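Local atomic coordinates of aminopeptidase C (Lactobacillus rhamnosus, PDB entry 4K7C), a protein that probably removes amino acids from the N-terminal ends of peptides, as a papain-like cysteine aminopeptidase assembled from six copies of the chain. Residues T134-G139 / L178-D183; D103-S108 / E210-L215; N109-N114 / F130-P135. One frame throughout, in Å; residues are numbered along the deposited sequence.

Interaction 1: T134-G139 / L178-D183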
loop_
_atom_site.group_PDB
_atom_site.type_symbol
_atom_site.label_atom_id
_atom_site.label_comp_id
_atom_site.label_asym_id
_atom_site.label_seq_id
_atom_site.Cartn_x
_atom_site.Cartn_y
_atom_site.Cartn_z
ATOM N N THR A 134 -26.517 17.617 -22.809
ATOM C CA THR A 134 -26.245 16.235 -22.552
ATOM C C THR A 134 -26.547 15.375 -23.774
ATOM O O THR A 134 -27.609 14.709 -23.821
ATOM C CB THR A 134 -27.021 15.708 -21.345
ATOM O OG1 THR A 134 -26.983 16.656 -20.289
ATOM C CG2 THR A 134 -26.415 14.477 -20.848
ATOM N N PRO A 135 -25.693 15.455 -24.810
ATOM C CA PRO A 135 -26.100 14.732 -26.041
ATOM C C PRO A 135 -26.433 13.257 -25.860
ATOM O O PRO A 135 -27.454 12.778 -26.368
ATOM C CB PRO A 135 -24.885 14.947 -26.977
ATOM C CG PRO A 135 -24.260 16.180 -26.483
ATOM C CD PRO A 135 -24.372 16.063 -24.999
ATOM N N GLN A 136 -25.610 12.537 -25.122
ATOM C CA GLN A 136 -25.969 11.256 -24.600
ATOM C C GLN A 136 -25.337 11.094 -23.233
ATOM O O GLN A 136 -24.530 11.922 -22.827
ATOM C CB GLN A 136 -25.549 10.161 -25.547
ATOM C CG GLN A 136 -24.060 10.209 -25.890
ATOM C CD GLN A 136 -23.199 9.468 -24.873
ATOM O OE1 GLN A 136 -23.482 8.322 -24.467
ATOM N NE2 GLN A 136 -22.162 10.111 -24.447
ATOM N N GLN A 137 -25.677 10.028 -22.546
ATOM C CA GLN A 137 -25.039 9.690 -21.292
ATOM C C GLN A 137 -25.169 8.205 -21.049
ATOM O O GLN A 137 -25.854 7.495 -21.776
ATOM C CB GLN A 137 -25.689 10.501 -20.165
ATOM C CG GLN A 137 -27.186 10.271 -19.972
ATOM C CD GLN A 137 -27.801 11.174 -18.903
ATOM O OE1 GLN A 137 -27.504 11.021 -17.758
ATOM N NE2 GLN A 137 -28.681 12.098 -19.303
ATOM N N ASP A 138 -24.525 7.732 -20.002
ATOM C CA ASP A 138 -24.592 6.300 -19.623
ATOM C C ASP A 138 -25.933 5.822 -19.156
ATOM O O ASP A 138 -26.257 4.677 -19.411
ATOM C CB ASP A 138 -23.548 5.915 -18.561
ATOM C CG ASP A 138 -22.105 5.917 -19.077
ATOM O OD1 ASP A 138 -21.777 6.230 -20.251
ATOM O OD2 ASP A 138 -21.185 5.662 -18.239
ATOM N N GLY A 139 -26.692 6.662 -18.422
ATOM C CA GLY A 139 -27.903 6.234 -17.816
ATOM C C GLY A 139 -29.106 5.977 -18.720
ATOM O O GLY A 139 -29.185 6.460 -19.876
ATOM N N LEU A 178 -18.507 15.274 -27.934
ATOM C CA LEU A 178 -17.869 16.283 -28.782
ATOM C C LEU A 178 -18.276 16.040 -30.225
ATOM O O LEU A 178 -18.756 16.933 -30.962
ATOM C CB LEU A 178 -16.397 16.203 -28.624
ATOM C CG LEU A 178 -15.511 16.829 -29.703
ATOM C CD1 LEU A 178 -15.838 18.294 -29.947
ATOM C CD2 LEU A 178 -14.025 16.650 -29.433
ATOM N N LYS A 179 -18.189 14.764 -30.598
ATOM C CA LYS A 179 -18.563 14.327 -31.973
ATOM C C LYS A 179 -20.050 14.704 -32.279
ATOM O O LYS A 179 -20.368 15.288 -33.352
ATOM C CB LYS A 179 -18.335 12.809 -32.133
ATOM C CG LYS A 179 -18.763 12.234 -33.478
ATOM C CD LYS A 179 -18.074 12.852 -34.665
ATOM C CE LYS A 179 -18.129 11.987 -35.921
ATOM N NZ LYS A 179 -19.463 11.578 -36.236
ATOM N N LEU A 180 -20.953 14.384 -31.369
ATOM C CA LEU A 180 -22.360 14.623 -31.575
ATOM C C LEU A 180 -22.659 16.087 -31.666
ATOM O O LEU A 180 -23.400 16.526 -32.583
ATOM C CB LEU A 180 -23.216 13.995 -30.518
ATOM C CG LEU A 180 -23.176 12.493 -30.389
ATOM C CD1 LEU A 180 -23.936 12.048 -29.158
ATOM C CD2 LEU A 180 -23.686 11.810 -31.691
ATOM N N ARG A 181 -21.995 16.873 -30.824
ATOM C CA ARG A 181 -22.166 18.352 -30.919
ATOM C C ARG A 181 -21.669 18.967 -32.231
ATOM O O ARG A 181 -22.318 19.843 -32.840
ATOM C CB ARG A 181 -21.510 19.019 -29.679
ATOM C CG ARG A 181 -22.251 18.845 -28.399
ATOM C CD ARG A 181 -21.459 19.477 -27.258
ATOM N NE ARG A 181 -22.141 19.263 -25.989
ATOM C CZ ARG A 181 -21.634 18.739 -24.881
ATOM N NH1 ARG A 181 -20.375 18.285 -24.803
ATOM N NH2 ARG A 181 -22.411 18.751 -23.812
ATOM N N LYS A 182 -20.545 18.518 -32.726
ATOM C CA LYS A 182 -19.975 18.942 -33.956
ATOM C C LYS A 182 -20.935 18.592 -35.079
ATOM O O LYS A 182 -21.155 19.382 -35.988
ATOM C CB LYS A 182 -18.664 18.242 -34.223
ATOM C CG LYS A 182 -18.105 18.553 -35.586
ATOM C CD LYS A 182 -16.779 17.884 -35.826
ATOM C CE LYS A 182 -16.161 18.433 -37.123
ATOM N NZ LYS A 182 -16.756 17.683 -38.194
ATOM N N ASP A 183 -21.416 17.368 -35.035
ATOM C CA ASP A 183 -22.416 16.925 -36.038
ATOM C C ASP A 183 -23.754 17.709 -35.948
ATOM O O ASP A 183 -24.434 17.933 -36.983
ATOM C CB ASP A 183 -22.657 15.433 -35.896
ATOM C CG ASP A 183 -21.508 14.588 -36.375
ATOM O OD1 ASP A 183 -20.626 15.074 -37.141
ATOM O OD2 ASP A 183 -21.523 13.383 -35.991
#
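L180 and R181, neighbours on helix 170-192, both place CG anti to their own carbonyl carbon and beside the backbone N (chi1 -73° in R181). From there the two side chains part: L180 reaches Q136 and the near side of P135, while R181 runs straight from CG to NE and crosses the proline at about a right angle. Q136 takes the crowded position between its own N and carbonyl carbon (chi1 55°) and bends again at chi2, which keeps its CG over the leucine and turns its amide aside.

P135 is thus gripped from two directions. Its CB lies 3.7 Å from CD1 of L180, and the same methyl touches CG of Q136 at 3.8 Å. Its CG and CD lie over one face of the guanidinium of R181, offset toward the rim; the closest pair is P135 CD and R181 NH2, 3.5 Å apart. A compact, rigid proline suits this position, just where the chain has left helix 126-133 at T134, because it offers carbon to both an aliphatic branch and a flat cation.

The polar groups find partners outside the two segments: K104 and N173 hold the Q136 amide, R181 NE donates to L132 O, and R181 NH1 forms a salt bridge with E359 of the second subunit. No hydrogen bond joins the two segments; the cation's orientation is probably set by those last two partners. The positive guanidinium would probably be favoured at the C-terminal end of helix 126-133, where backbone carbonyls lack helical partners, while its face packs on the proline ring.

Interaction 2: D103-S108 / E210-L215; sequences DKFEKS and EDYRIL
This is an antiparallel helix-helix packing, fully buried, between helix 96-117 and helix 197-219 in the helical part of the molecule. The short axes approach to 10.0 Å with their directions 160° apart, and side chains of each helix also touch the other's backbone.

F105 makes the largest single contribution, with L215 close behind. With CG anti to the backbone N, its ring swings across to Y212, whose edge is turned to the face of F105 in a T-shaped pair: the centroids are 5.4 Å apart and the planes stand at 79°. CE1 of F105 also rests on CB of Y212 at 3.7 Å. A flat ring suits this place because it offers a face to one aromatic edge while its own edge lies near CB of D211; F13 of the second subunit meets the same ring.

L215 fills the other end with its forked tip. L215 CD1 packs against F105 CB at 3.7 Å, and L215 CD2 against K104 CB, also at 3.7 Å. Beyond that CB the lysine bends away, so that its ammonium reaches Q136 and D138 rather than the partner helix.

In the papain-like fold of this family a helical part faces a beta-rich one, and here the 101 residues between the segments include no strand.

S108 is small enough for close approach, its CB lying 3.6 Å from OD2 of D211. Its hydroxyl turns back to donate to K104 O at 2.8 Å, from above the carbonyl plane, and that oxygen also accepts from S108 N. D211 OD2 has its hydrogen bond with Y112 OH, and D211 OD1 a salt bridge with K179. K107 NZ forms a salt bridge with D103 OD2 (2.6 Å), accepted on the carboxylate's syn lone pair, and also bonds to the backbone oxygens of Q137 and G139.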
loop_
_atom_site.group_PDB
_atom_site.type_symbol
_atom_site.label_atom_id
_atom_site.label_comp_id
_atom_site.label_asym_id
_atom_site.label_seq_id
_atom_site.Cartn_x
_atom_site.Cartn_y
_atom_site.Cartn_z
ATOM N N ASP A 103 -26.790 0.777 -26.780
ATOM C CA ASP A 103 -27.350 1.952 -26.176
ATOM C C ASP A 103 -26.687 3.244 -26.706
ATOM O O ASP A 103 -27.337 4.228 -27.199
ATOM C CB ASP A 103 -27.270 1.890 -24.648
ATOM C CG ASP A 103 -27.939 3.075 -24.000
ATOM O OD1 ASP A 103 -29.150 3.275 -24.271
ATOM O OD2 ASP A 103 -27.234 3.821 -23.190
ATOM N N LYS A 104 -25.383 3.344 -26.615
ATOM C CA LYS A 104 -24.640 4.460 -27.169
ATOM C C LYS A 104 -24.831 4.711 -28.636
ATOM O O LYS A 104 -24.919 5.816 -29.090
ATOM C CB LYS A 104 -23.147 4.274 -26.892
ATOM C CG LYS A 104 -22.710 4.368 -25.453
ATOM C CD LYS A 104 -21.800 5.531 -25.227
ATOM C CE LYS A 104 -21.463 5.851 -23.749
ATOM N NZ LYS A 104 -22.602 6.237 -22.887
ATOM N N PHE A 105 -24.831 3.638 -29.423
ATOM C CA PHE A 105 -24.999 3.809 -30.833
ATOM C C PHE A 105 -26.427 4.303 -31.167
ATOM O O PHE A 105 -26.584 5.257 -31.938
ATOM C CB PHE A 105 -24.649 2.521 -31.560
ATOM C CG PHE A 105 -24.535 2.714 -33.045
ATOM C CD1 PHE A 105 -23.688 3.698 -33.558
ATOM C CD2 PHE A 105 -25.236 1.912 -33.907
ATOM C CE1 PHE A 105 -23.600 3.951 -34.896
ATOM C CE2 PHE A 105 -25.099 2.160 -35.290
ATOM C CZ PHE A 105 -24.251 3.139 -35.767
ATOM N N GLU A 106 -27.430 3.700 -30.555
ATOM C CA GLU A 106 -28.861 4.092 -30.767
ATOM C C GLU A 106 -29.051 5.488 -30.248
ATOM O O GLU A 106 -29.618 6.311 -30.926
ATOM C CB GLU A 106 -29.808 3.124 -30.086
ATOM C CG GLU A 106 -29.881 1.781 -30.812
ATOM C CD GLU A 106 -30.755 1.791 -32.112
ATOM O OE1 GLU A 106 -31.473 2.783 -32.438
ATOM O OE2 GLU A 106 -30.678 0.740 -32.830
ATOM N N LYS A 107 -28.454 5.809 -29.093
ATOM C CA LYS A 107 -28.551 7.214 -28.600
ATOM C C LYS A 107 -27.938 8.267 -29.549
ATOM O O LYS A 107 -28.421 9.364 -29.560
ATOM C CB LYS A 107 -27.973 7.332 -27.196
ATOM C CG LYS A 107 -28.819 6.760 -26.101
ATOM C CD LYS A 107 -28.089 6.795 -24.730
ATOM C CE LYS A 107 -29.059 6.522 -23.635
ATOM N NZ LYS A 107 -28.306 6.073 -22.420
ATOM N N SER A 108 -26.866 7.928 -30.279
ATOM C CA SER A 108 -26.228 8.797 -31.273
ATOM C C SER A 108 -27.247 9.188 -32.381
ATOM O O SER A 108 -27.547 10.372 -32.587
ATOM C CB SER A 108 -24.909 8.150 -31.809
ATOM O OG SER A 108 -23.916 7.859 -30.772
ATOM N N GLU A 210 -18.965 6.807 -38.531
ATOM C CA GLU A 210 -17.906 7.274 -37.626
ATOM C C GLU A 210 -18.222 6.932 -36.190
ATOM O O GLU A 210 -17.324 6.469 -35.507
ATOM C CB GLU A 210 -17.760 8.786 -37.792
ATOM C CG GLU A 210 -17.270 9.189 -39.172
ATOM C CD GLU A 210 -17.561 10.628 -39.579
ATOM O OE1 GLU A 210 -18.455 11.253 -38.939
ATOM O OE2 GLU A 210 -16.847 11.116 -40.467
ATOM N N ASP A 211 -19.426 7.205 -35.705
ATOM C CA ASP A 211 -19.803 6.820 -34.365
ATOM C C ASP A 211 -19.661 5.307 -34.110
ATOM O O ASP A 211 -19.222 4.891 -33.020
ATOM C CB ASP A 211 -21.233 7.280 -34.037
ATOM C CG ASP A 211 -21.440 8.779 -34.255
ATOM O OD1 ASP A 211 -20.391 9.475 -34.327
ATOM O OD2 ASP A 211 -22.664 9.219 -34.389
ATOM N N TYR A 212 -20.073 4.502 -35.096
ATOM C CA TYR A 212 -19.925 3.074 -35.024
ATOM C C TYR A 212 -18.462 2.689 -34.753
ATOM O O TYR A 212 -18.165 1.844 -33.869
ATOM C CB TYR A 212 -20.534 2.366 -36.291
ATOM C CG TYR A 212 -20.526 0.858 -36.162
ATOM C CD1 TYR A 212 -21.553 0.198 -35.569
ATOM C CD2 TYR A 212 -19.407 0.107 -36.504
ATOM C CE1 TYR A 212 -21.535 -1.154 -35.351
ATOM C CE2 TYR A 212 -19.397 -1.284 -36.314
ATOM C CZ TYR A 212 -20.474 -1.882 -35.739
ATOM O OH TYR A 212 -20.446 -3.233 -35.526
ATOM N N ARG A 213 -17.552 3.278 -35.488
ATOM C CA ARG A 213 -16.137 3.034 -35.351
ATOM C C ARG A 213 -15.550 3.457 -33.975
ATOM O O ARG A 213 -14.750 2.736 -33.403
ATOM C CB ARG A 213 -15.414 3.658 -36.499
ATOM C CG ARG A 213 -13.914 3.572 -36.342
ATOM C CD ARG A 213 -13.206 3.873 -37.623
ATOM N NE ARG A 213 -13.288 5.227 -38.091
ATOM C CZ ARG A 213 -14.063 5.577 -39.146
ATOM N NH1 ARG A 213 -14.031 6.813 -39.622
ATOM N NH2 ARG A 213 -14.919 4.677 -39.703
ATOM N N ILE A 214 -15.990 4.597 -33.457
ATOM C CA ILE A 214 -15.606 5.032 -32.081
ATOM C C ILE A 214 -16.033 4.024 -31.030
ATOM O O ILE A 214 -15.275 3.642 -30.161
ATOM C CB ILE A 214 -16.235 6.439 -31.770
ATOM C CG1 ILE A 214 -15.592 7.483 -32.673
ATOM C CG2 ILE A 214 -16.148 6.736 -30.273
ATOM C CD1 ILE A 214 -16.321 8.821 -32.709
ATOM N N LEU A 215 -17.245 3.485 -31.174
ATOM C CA LEU A 215 -17.703 2.448 -30.257
ATOM C C LEU A 215 -17.071 1.073 -30.451
ATOM O O LEU A 215 -16.806 0.388 -29.516
ATOM C CB LEU A 215 -19.219 2.392 -30.334
ATOM C CG LEU A 215 -19.872 3.659 -29.899
ATOM C CD1 LEU A 215 -21.341 3.653 -30.283
ATOM C CD2 LEU A 215 -19.825 3.911 -28.392
#

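Interaction 3: N109-N114 / F130-P135; sequences NYFYEN and FLLATP
The most distinctive interaction is a CH-pi contact. F111 sets its CG anti to the backbone N (chi1 173°), and the ring runs alongside P135, both side chains pointing the same way. P135 CB sits over the ring face, 4.0 Å from the F111 centroid and 27° off the normal. An aromatic suits this place, since its electron-rich face can accept the proline C-H groups.

Contacts at the ring edge differ in kind. The backbone oxygen of L131 lies in the ring plane, 3.7 Å from CE1 of F111, where the slightly positive C-H rim would probably welcome it. CD2 of L132 meets CZ of F111 at the same edge, at 3.9 Å.

The two segments belong to consecutive helices, 96-117 and 126-133, of the helical part of the papain-like fold; the second helix ends at A133, so the proline packs from the loop that follows. L180 also touches F111, and L132 touches Y357 of the second subunit. An alanine at F111 would take away the ring, and would probably loosen the hold of helix 96-117 on both P135 and the end of helix 126-133.

Aliphatic packing completes the contact one turn further along. CD2 of L131 fits between CD1 of F111 at 3.9 Å and CB of N114 at 3.7 Å, while its CD1 lies against the backbone carbonyl of N114. L131 has chi1 at -102°, away from the staggered positions, a modest strain consistent with fitting its branches against both residues. N114 contributes its CB here, and its backbone oxygen accepts a hydrogen bond from T118.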
loop_
_atom_site.group_PDB
_atom_site.type_symbol
_atom_site.label_atom_id
_atom_site.label_comp_id
_atom_site.label_asym_id
_atom_site.label_seq_id
_atom_site.Cartn_x
_atom_site.Cartn_y
_atom_site.Cartn_z
ATOM N N ASN A 109 -27.925 8.186 -32.917
ATOM C CA ASN A 109 -29.025 8.358 -33.859
ATOM C C ASN A 109 -30.237 9.102 -33.276
ATOM O O ASN A 109 -30.783 10.024 -33.934
ATOM C CB ASN A 109 -29.492 6.986 -34.338
ATOM C CG ASN A 109 -30.471 7.093 -35.501
ATOM O OD1 ASN A 109 -30.088 7.665 -36.537
ATOM N ND2 ASN A 109 -31.639 6.568 -35.349
ATOM N N TYR A 110 -30.627 8.705 -32.067
ATOM C CA TYR A 110 -31.658 9.450 -31.327
ATOM C C TYR A 110 -31.374 10.928 -31.209
ATOM O O TYR A 110 -32.234 11.734 -31.549
ATOM C CB TYR A 110 -31.959 8.802 -29.949
ATOM C CG TYR A 110 -33.359 9.040 -29.458
ATOM C CD1 TYR A 110 -34.335 8.101 -29.683
ATOM C CD2 TYR A 110 -33.709 10.164 -28.754
ATOM C CE1 TYR A 110 -35.616 8.249 -29.245
ATOM C CE2 TYR A 110 -35.027 10.332 -28.317
ATOM C CZ TYR A 110 -35.968 9.381 -28.592
ATOM O OH TYR A 110 -37.278 9.468 -28.173
ATOM N N PHE A 111 -30.139 11.283 -30.829
ATOM C CA PHE A 111 -29.705 12.650 -30.732
ATOM C C PHE A 111 -29.809 13.378 -32.093
ATOM O O PHE A 111 -30.312 14.495 -32.167
ATOM C CB PHE A 111 -28.266 12.706 -30.188
ATOM C CG PHE A 111 -27.667 14.083 -30.211
ATOM C CD1 PHE A 111 -27.896 14.992 -29.183
ATOM C CD2 PHE A 111 -26.810 14.432 -31.230
ATOM C CE1 PHE A 111 -27.305 16.255 -29.248
ATOM C CE2 PHE A 111 -26.259 15.665 -31.331
ATOM C CZ PHE A 111 -26.484 16.608 -30.311
ATOM N N TYR A 112 -29.345 12.747 -33.158
ATOM C CA TYR A 112 -29.376 13.395 -34.468
ATOM C C TYR A 112 -30.836 13.675 -34.854
ATOM O O TYR A 112 -31.139 14.714 -35.469
ATOM C CB TYR A 112 -28.728 12.552 -35.516
ATOM C CG TYR A 112 -27.260 12.303 -35.349
ATOM C CD1 TYR A 112 -26.389 13.285 -34.859
ATOM C CD2 TYR A 112 -26.691 11.075 -35.727
ATOM C CE1 TYR A 112 -25.007 13.086 -34.770
ATOM C CE2 TYR A 112 -25.315 10.853 -35.646
ATOM C CZ TYR A 112 -24.459 11.822 -35.123
ATOM O OH TYR A 112 -23.064 11.650 -35.013
ATOM N N GLU A 113 -31.715 12.749 -34.565
ATOM C CA GLU A 113 -33.125 12.908 -34.949
ATOM C C GLU A 113 -33.734 14.039 -34.111
ATOM O O GLU A 113 -34.584 14.830 -34.603
ATOM C CB GLU A 113 -33.902 11.587 -34.822
ATOM C CG GLU A 113 -33.550 10.590 -35.930
ATOM C CD GLU A 113 -33.961 11.111 -37.301
ATOM O OE1 GLU A 113 -35.073 11.737 -37.337
ATOM O OE2 GLU A 113 -33.211 10.923 -38.293
ATOM N N ASN A 114 -33.321 14.135 -32.857
ATOM C CA ASN A 114 -33.770 15.270 -32.006
ATOM C C ASN A 114 -33.275 16.616 -32.470
ATOM O O ASN A 114 -34.029 17.628 -32.421
ATOM C CB ASN A 114 -33.461 15.026 -30.522
ATOM C CG ASN A 114 -34.484 14.117 -29.870
ATOM O OD1 ASN A 114 -35.616 14.027 -30.324
ATOM N ND2 ASN A 114 -34.100 13.432 -28.776
ATOM N N PHE A 130 -31.193 21.968 -23.795
ATOM C CA PHE A 130 -31.245 20.695 -22.999
ATOM C C PHE A 130 -30.626 19.506 -23.730
ATOM O O PHE A 130 -29.831 18.734 -23.164
ATOM C CB PHE A 130 -32.704 20.434 -22.667
ATOM C CG PHE A 130 -32.911 19.208 -21.853
ATOM C CD1 PHE A 130 -32.728 19.245 -20.504
ATOM C CD2 PHE A 130 -33.221 18.022 -22.468
ATOM C CE1 PHE A 130 -32.896 18.113 -19.754
ATOM C CE2 PHE A 130 -33.410 16.883 -21.718
ATOM C CZ PHE A 130 -33.231 16.943 -20.362
ATOM N N LEU A 131 -30.978 19.380 -24.999
ATOM C CA LEU A 131 -30.304 18.464 -25.926
ATOM C C LEU A 131 -28.794 18.553 -25.983
ATOM O O LEU A 131 -28.103 17.538 -25.919
ATOM C CB LEU A 131 -30.768 18.762 -27.351
ATOM C CG LEU A 131 -31.787 17.847 -27.942
ATOM C CD1 LEU A 131 -32.013 18.305 -29.396
ATOM C CD2 LEU A 131 -31.307 16.372 -27.887
ATOM N N LEU A 132 -28.289 19.773 -26.139
ATOM C CA LEU A 132 -26.864 19.984 -26.386
ATOM C C LEU A 132 -26.088 19.856 -25.079
ATOM O O LEU A 132 -24.867 19.596 -25.124
ATOM C CB LEU A 132 -26.598 21.302 -27.034
ATOM C CG LEU A 132 -27.198 21.383 -28.405
ATOM C CD1 LEU A 132 -27.100 22.791 -28.957
ATOM C CD2 LEU A 132 -26.520 20.422 -29.376
ATOM N N ALA A 133 -26.771 20.100 -23.972
ATOM C CA ALA A 133 -26.095 20.036 -22.665
ATOM C C ALA A 133 -25.703 18.586 -22.351
ATOM O O ALA A 133 -24.658 18.361 -21.763
ATOM C CB ALA A 133 -26.947 20.633 -21.548
ATOM N N THR A 134 -26.517 17.617 -22.809
ATOM C CA THR A 134 -26.245 16.235 -22.552
ATOM C C THR A 134 -26.547 15.375 -23.774
ATOM O O THR A 134 -27.609 14.709 -23.821
ATOM C CB THR A 134 -27.021 15.708 -21.345
ATOM O OG1 THR A 134 -26.983 16.656 -20.289
ATOM C CG2 THR A 134 -26.415 14.477 -20.848
ATOM N N PRO A 135 -25.693 15.455 -24.810
ATOM C CA PRO A 135 -26.100 14.732 -26.041
ATOM C C PRO A 135 -26.433 13.257 -25.860
ATOM O O PRO A 135 -27.454 12.778 -26.368
ATOM C CB PRO A 135 -24.885 14.947 -26.977
ATOM C CG PRO A 135 -24.260 16.180 -26.483
ATOM C CD PRO A 135 -24.372 16.063 -24.999
#

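In the fold
All three contacts are essentially buried, with T134 of interaction 1 the one exposed touching residue, and each comes within reach of the second subunit. Helix 96-117 serves interactions 2 and 3 at successive turns, while interactions 1 and 3 share T134 and P135, of which P135 meets both helix 170-192 and helix 96-117. Chemistry follows position: interaction 2, between two long helices, rests on aromatic and leucine packing; interaction 3 sets a ring against a helix end; interaction 1 sets a loop proline between a leucine and the face of an arginine. The polar groups of interactions 1 and 2 find partners on neighbouring elements, including each other's, whereas interaction 3 is itself largely apolar.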